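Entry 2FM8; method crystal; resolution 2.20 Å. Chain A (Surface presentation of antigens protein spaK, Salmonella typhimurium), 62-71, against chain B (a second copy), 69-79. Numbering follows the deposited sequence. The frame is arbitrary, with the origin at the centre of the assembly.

Chain A (62-71) SMVVLQQRAY
Chain B 69-79: RAYEILMTIME

Two copies of spaK meet through helices that cross steeply: helix 62-71 of chain A and helix 70-77 of chain B have N-to-C directions 112° apart, and their axes approach to 8.1 Å. The chain A helix has phi/psi near -60/-35 through Q67(A), loosens at Q68(A) (-104/-18) and R69(A) (-118/15), and returns to -62/-36 at A70(A); it is kinked where the N atoms of Q68(A) and Y71(A) lack the usual bond to the carbonyl four residues back; Q68(A) N bonds instead to V65(A) O, three back, at 2.9 Å. In chain B, R69(B) (-125/30) occupies the N-cap position, and regular turns follow, with L74(B) N to A70(B) O and M75(B) N to Y71(B) O both 2.8 Å.

The register is set where the backbones come nearest: CA of A70(A) lies 5.0 Å from CA of Y71(B), and CA of Y71(A) lies 5.1 Å from CA of A70(B). A70(A), whose CA-to-CB bond points toward chain B, places its CB 3.5 Å from Y71(B) CA, 3.8 Å from Y71(B) CB and 4.0 Å from A70(B) CB. Such small side chains let backbone atoms take part in the packing: A70(B) CB, also directed toward its partner, sits 3.5 Å from Y71(A) N and 3.9 Å from Y71(A) CB. Y71(A) is t, with chi2 50°.

Y71(B) has the most surface covered, 78 Å² of a two-sided total of 419 Å². Its CA-to-CB bond points sideways, but the t rotamer (chi1 176°, chi2 76°) carries the ring along chain A. The ring's edge meets A70(A) CB, while its CD1 lies 3.7 Å from both L66(A) O and Q67(A) CA; CE1 is 3.8 Å from CG of Q67(A) (chi1 m, chi2 t). No direct hydrogen bond joins the stretches. Instead, a water donates to M63(A) O at 2.8 Å and is hydrogen-bonded to Y71(B) OH, also at 2.8 Å, linking the phenol to a backbone carbonyl.

L66(A), t/p, extends the apolar seam. Its CD1 packs 3.6 Å from CD2 of L74(B), also t/p, and its CD2 lies 3.6 Å from CE of M75(B), which is m/m with chi3 96°. L74(B) CD2 additionally approaches A70(A) CB at 4.3 Å. Farther along, M63(A), m/m/m, brings its CE 4.4 Å from CE of M78(B), m/t/p, and 4.5 Å from SD of M75(B), a looser contact between flexible thioether chains.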

# COMPACT_ATOMS: atom_id res chain seq x y z
N SER A 62 -11.65 -7.52 -4.54
CA SER A 62 -10.28 -7.32 -5.02
C SER A 62 -9.40 -6.55 -4.01
O SER A 62 -8.23 -6.90 -3.84
CB SER A 62 -10.26 -6.62 -6.41
OG SER A 62 -11.06 -5.44 -6.42
N MET A 63 -9.94 -5.55 -3.33
CA MET A 63 -9.10 -4.76 -2.40
C MET A 63 -8.66 -5.60 -1.19
O MET A 63 -7.54 -5.51 -0.74
CB MET A 63 -9.80 -3.48 -1.96
CG MET A 63 -9.97 -2.44 -3.08
SD MET A 63 -8.45 -1.75 -3.76
CE MET A 63 -7.74 -0.88 -2.37
N VAL A 64 -9.56 -6.45 -0.70
CA VAL A 64 -9.25 -7.38 0.37
C VAL A 64 -8.23 -8.44 -0.09
O VAL A 64 -7.24 -8.69 0.59
CB VAL A 64 -10.54 -8.01 0.91
CG1 VAL A 64 -10.28 -9.26 1.75
CG2 VAL A 64 -11.32 -6.95 1.71
N VAL A 65 -8.45 -9.05 -1.24
CA VAL A 65 -7.52 -10.07 -1.69
C VAL A 65 -6.15 -9.44 -1.92
O VAL A 65 -5.12 -10.08 -1.67
CB VAL A 65 -8.01 -10.81 -2.94
CG1 VAL A 65 -6.97 -11.81 -3.39
CG2 VAL A 65 -9.35 -11.54 -2.63
N LEU A 66 -6.13 -8.18 -2.36
CA LEU A 66 -4.88 -7.43 -2.53
C LEU A 66 -3.99 -7.43 -1.26
O LEU A 66 -2.76 -7.42 -1.35
CB LEU A 66 -5.17 -6.02 -3.02
CG LEU A 66 -3.98 -5.14 -3.45
CD1 LEU A 66 -3.18 -5.72 -4.62
CD2 LEU A 66 -4.49 -3.78 -3.81
N GLN A 67 -4.60 -7.48 -0.09
CA GLN A 67 -3.86 -7.54 1.18
C GLN A 67 -2.90 -8.74 1.27
O GLN A 67 -1.90 -8.68 1.95
CB GLN A 67 -4.83 -7.56 2.37
CG GLN A 67 -5.81 -6.39 2.41
CD GLN A 67 -6.83 -6.51 3.50
OE1 GLN A 67 -6.59 -7.16 4.55
NE2 GLN A 67 -7.96 -5.85 3.30
N GLN A 68 -3.23 -9.83 0.58
CA GLN A 68 -2.42 -11.02 0.58
C GLN A 68 -1.62 -11.19 -0.70
O GLN A 68 -0.68 -11.96 -0.71
CB GLN A 68 -3.31 -12.26 0.74
CG GLN A 68 -3.77 -12.53 2.16
CD GLN A 68 -4.78 -13.71 2.21
OE1 GLN A 68 -4.85 -14.53 1.27
NE2 GLN A 68 -5.55 -13.78 3.29
N ARG A 69 -1.99 -10.50 -1.77
CA ARG A 69 -1.42 -10.74 -3.10
C ARG A 69 -0.68 -9.56 -3.71
O ARG A 69 -0.40 -9.56 -4.92
CB ARG A 69 -2.51 -11.21 -4.05
CG ARG A 69 -2.50 -12.68 -4.26
CD ARG A 69 -3.50 -13.37 -3.46
NE ARG A 69 -3.13 -14.77 -3.32
CZ ARG A 69 -4.01 -15.79 -3.28
NH1 ARG A 69 -5.36 -15.57 -3.39
NH2 ARG A 69 -3.53 -17.04 -3.15
N ALA A 70 -0.36 -8.56 -2.89
CA ALA A 70 0.25 -7.35 -3.40
C ALA A 70 1.61 -7.57 -4.07
O ALA A 70 1.91 -6.92 -5.07
CB ALA A 70 0.36 -6.28 -2.34
N TYR A 71 2.41 -8.50 -3.56
CA TYR A 71 3.71 -8.77 -4.19
C TYR A 71 3.59 -9.35 -5.61
O TYR A 71 4.26 -8.92 -6.54
CB TYR A 71 4.48 -9.76 -3.34
CG TYR A 71 5.86 -10.09 -3.84
CD1 TYR A 71 6.77 -9.07 -4.19
CD2 TYR A 71 6.26 -11.41 -3.96
CE1 TYR A 71 8.05 -9.38 -4.64
CE2 TYR A 71 7.51 -11.73 -4.40
CZ TYR A 71 8.41 -10.73 -4.73
OH TYR A 71 9.66 -11.12 -5.12
N ARG B 69 7.17 -5.68 2.02
CA ARG B 69 6.24 -4.56 2.27
C ARG B 69 5.48 -4.13 1.03
O ARG B 69 5.08 -2.99 0.90
CB ARG B 69 7.02 -3.37 2.83
CG ARG B 69 7.78 -3.74 4.11
CD ARG B 69 8.45 -2.52 4.66
NE ARG B 69 9.29 -2.85 5.80
CZ ARG B 69 10.26 -2.06 6.25
NH1 ARG B 69 10.55 -0.92 5.65
NH2 ARG B 69 10.95 -2.45 7.30
N ALA B 70 5.25 -5.08 0.15
CA ALA B 70 4.57 -4.83 -1.13
C ALA B 70 3.23 -4.08 -0.97
O ALA B 70 2.98 -3.12 -1.66
CB ALA B 70 4.36 -6.18 -1.87
N TYR B 71 2.38 -4.53 -0.04
CA TYR B 71 1.05 -3.97 0.13
C TYR B 71 1.15 -2.51 0.51
O TYR B 71 0.58 -1.62 -0.14
CB TYR B 71 0.27 -4.76 1.19
CG TYR B 71 -1.10 -4.18 1.49
CD1 TYR B 71 -2.16 -4.36 0.59
CD2 TYR B 71 -1.33 -3.44 2.65
CE1 TYR B 71 -3.42 -3.81 0.85
CE2 TYR B 71 -2.61 -2.88 2.92
CZ TYR B 71 -3.64 -3.06 2.00
OH TYR B 71 -4.90 -2.55 2.27
N GLU B 72 1.93 -2.27 1.55
CA GLU B 72 2.15 -0.93 2.07
C GLU B 72 2.68 -0.02 0.97
O GLU B 72 2.25 1.12 0.83
CB GLU B 72 3.17 -1.01 3.24
CG GLU B 72 2.76 -1.95 4.38
CD GLU B 72 3.40 -3.38 4.38
OE1 GLU B 72 3.12 -4.17 3.46
OE2 GLU B 72 4.12 -3.73 5.37
N ILE B 73 3.63 -0.51 0.19
CA ILE B 73 4.25 0.27 -0.86
C ILE B 73 3.23 0.52 -1.98
O ILE B 73 3.11 1.61 -2.49
CB ILE B 73 5.52 -0.45 -1.40
CG1 ILE B 73 6.66 -0.39 -0.36
CG2 ILE B 73 5.99 0.17 -2.69
CD1 ILE B 73 7.78 -1.43 -0.59
N LEU B 74 2.49 -0.50 -2.35
CA LEU B 74 1.43 -0.32 -3.35
C LEU B 74 0.36 0.68 -2.93
O LEU B 74 -0.09 1.48 -3.75
CB LEU B 74 0.81 -1.68 -3.69
CG LEU B 74 -0.27 -1.70 -4.74
CD1 LEU B 74 0.23 -0.99 -6.02
CD2 LEU B 74 -0.65 -3.13 -5.02
N MET B 75 -0.05 0.66 -1.66
CA MET B 75 -1.05 1.63 -1.16
C MET B 75 -0.57 3.10 -1.30
O MET B 75 -1.35 4.01 -1.61
CB MET B 75 -1.42 1.33 0.29
CG MET B 75 -2.24 0.05 0.49
SD MET B 75 -3.72 -0.11 -0.52
CE MET B 75 -3.12 -1.08 -1.89
N THR B 76 0.74 3.31 -1.09
CA THR B 76 1.31 4.65 -1.22
C THR B 76 1.31 5.08 -2.67
O THR B 76 0.96 6.22 -2.97
CB THR B 76 2.73 4.68 -0.68
OG1 THR B 76 2.73 4.23 0.67
CG2 THR B 76 3.29 6.06 -0.70
N ILE B 77 1.69 4.16 -3.56
CA ILE B 77 1.62 4.42 -5.01
C ILE B 77 0.21 4.80 -5.43
O ILE B 77 0.05 5.72 -6.23
CB ILE B 77 2.05 3.21 -5.82
CG1 ILE B 77 3.55 3.08 -5.76
CG2 ILE B 77 1.62 3.33 -7.34
CD1 ILE B 77 3.95 1.72 -6.21
N MET B 78 -0.79 4.09 -4.90
CA MET B 78 -2.19 4.38 -5.24
C MET B 78 -2.71 5.72 -4.72
O MET B 78 -3.75 6.12 -5.14
CB MET B 78 -3.13 3.24 -4.82
CG MET B 78 -2.82 1.91 -5.53
SD MET B 78 -3.88 0.53 -5.05
CE MET B 78 -5.49 1.16 -5.50
N GLU B 79 -2.00 6.40 -3.82
CA GLU B 79 -2.39 7.75 -3.37
C GLU B 79 -2.09 8.78 -4.43
O GLU B 79 -2.56 9.89 -4.35
CB GLU B 79 -1.69 8.14 -2.05
CG GLU B 79 -2.20 7.35 -0.83
CD GLU B 79 -3.68 7.55 -0.62
OE1 GLU B 79 -4.14 8.69 -0.68
OE2 GLU B 79 -4.42 6.58 -0.44
O HOH W 1 -6.89 -3.09 0.43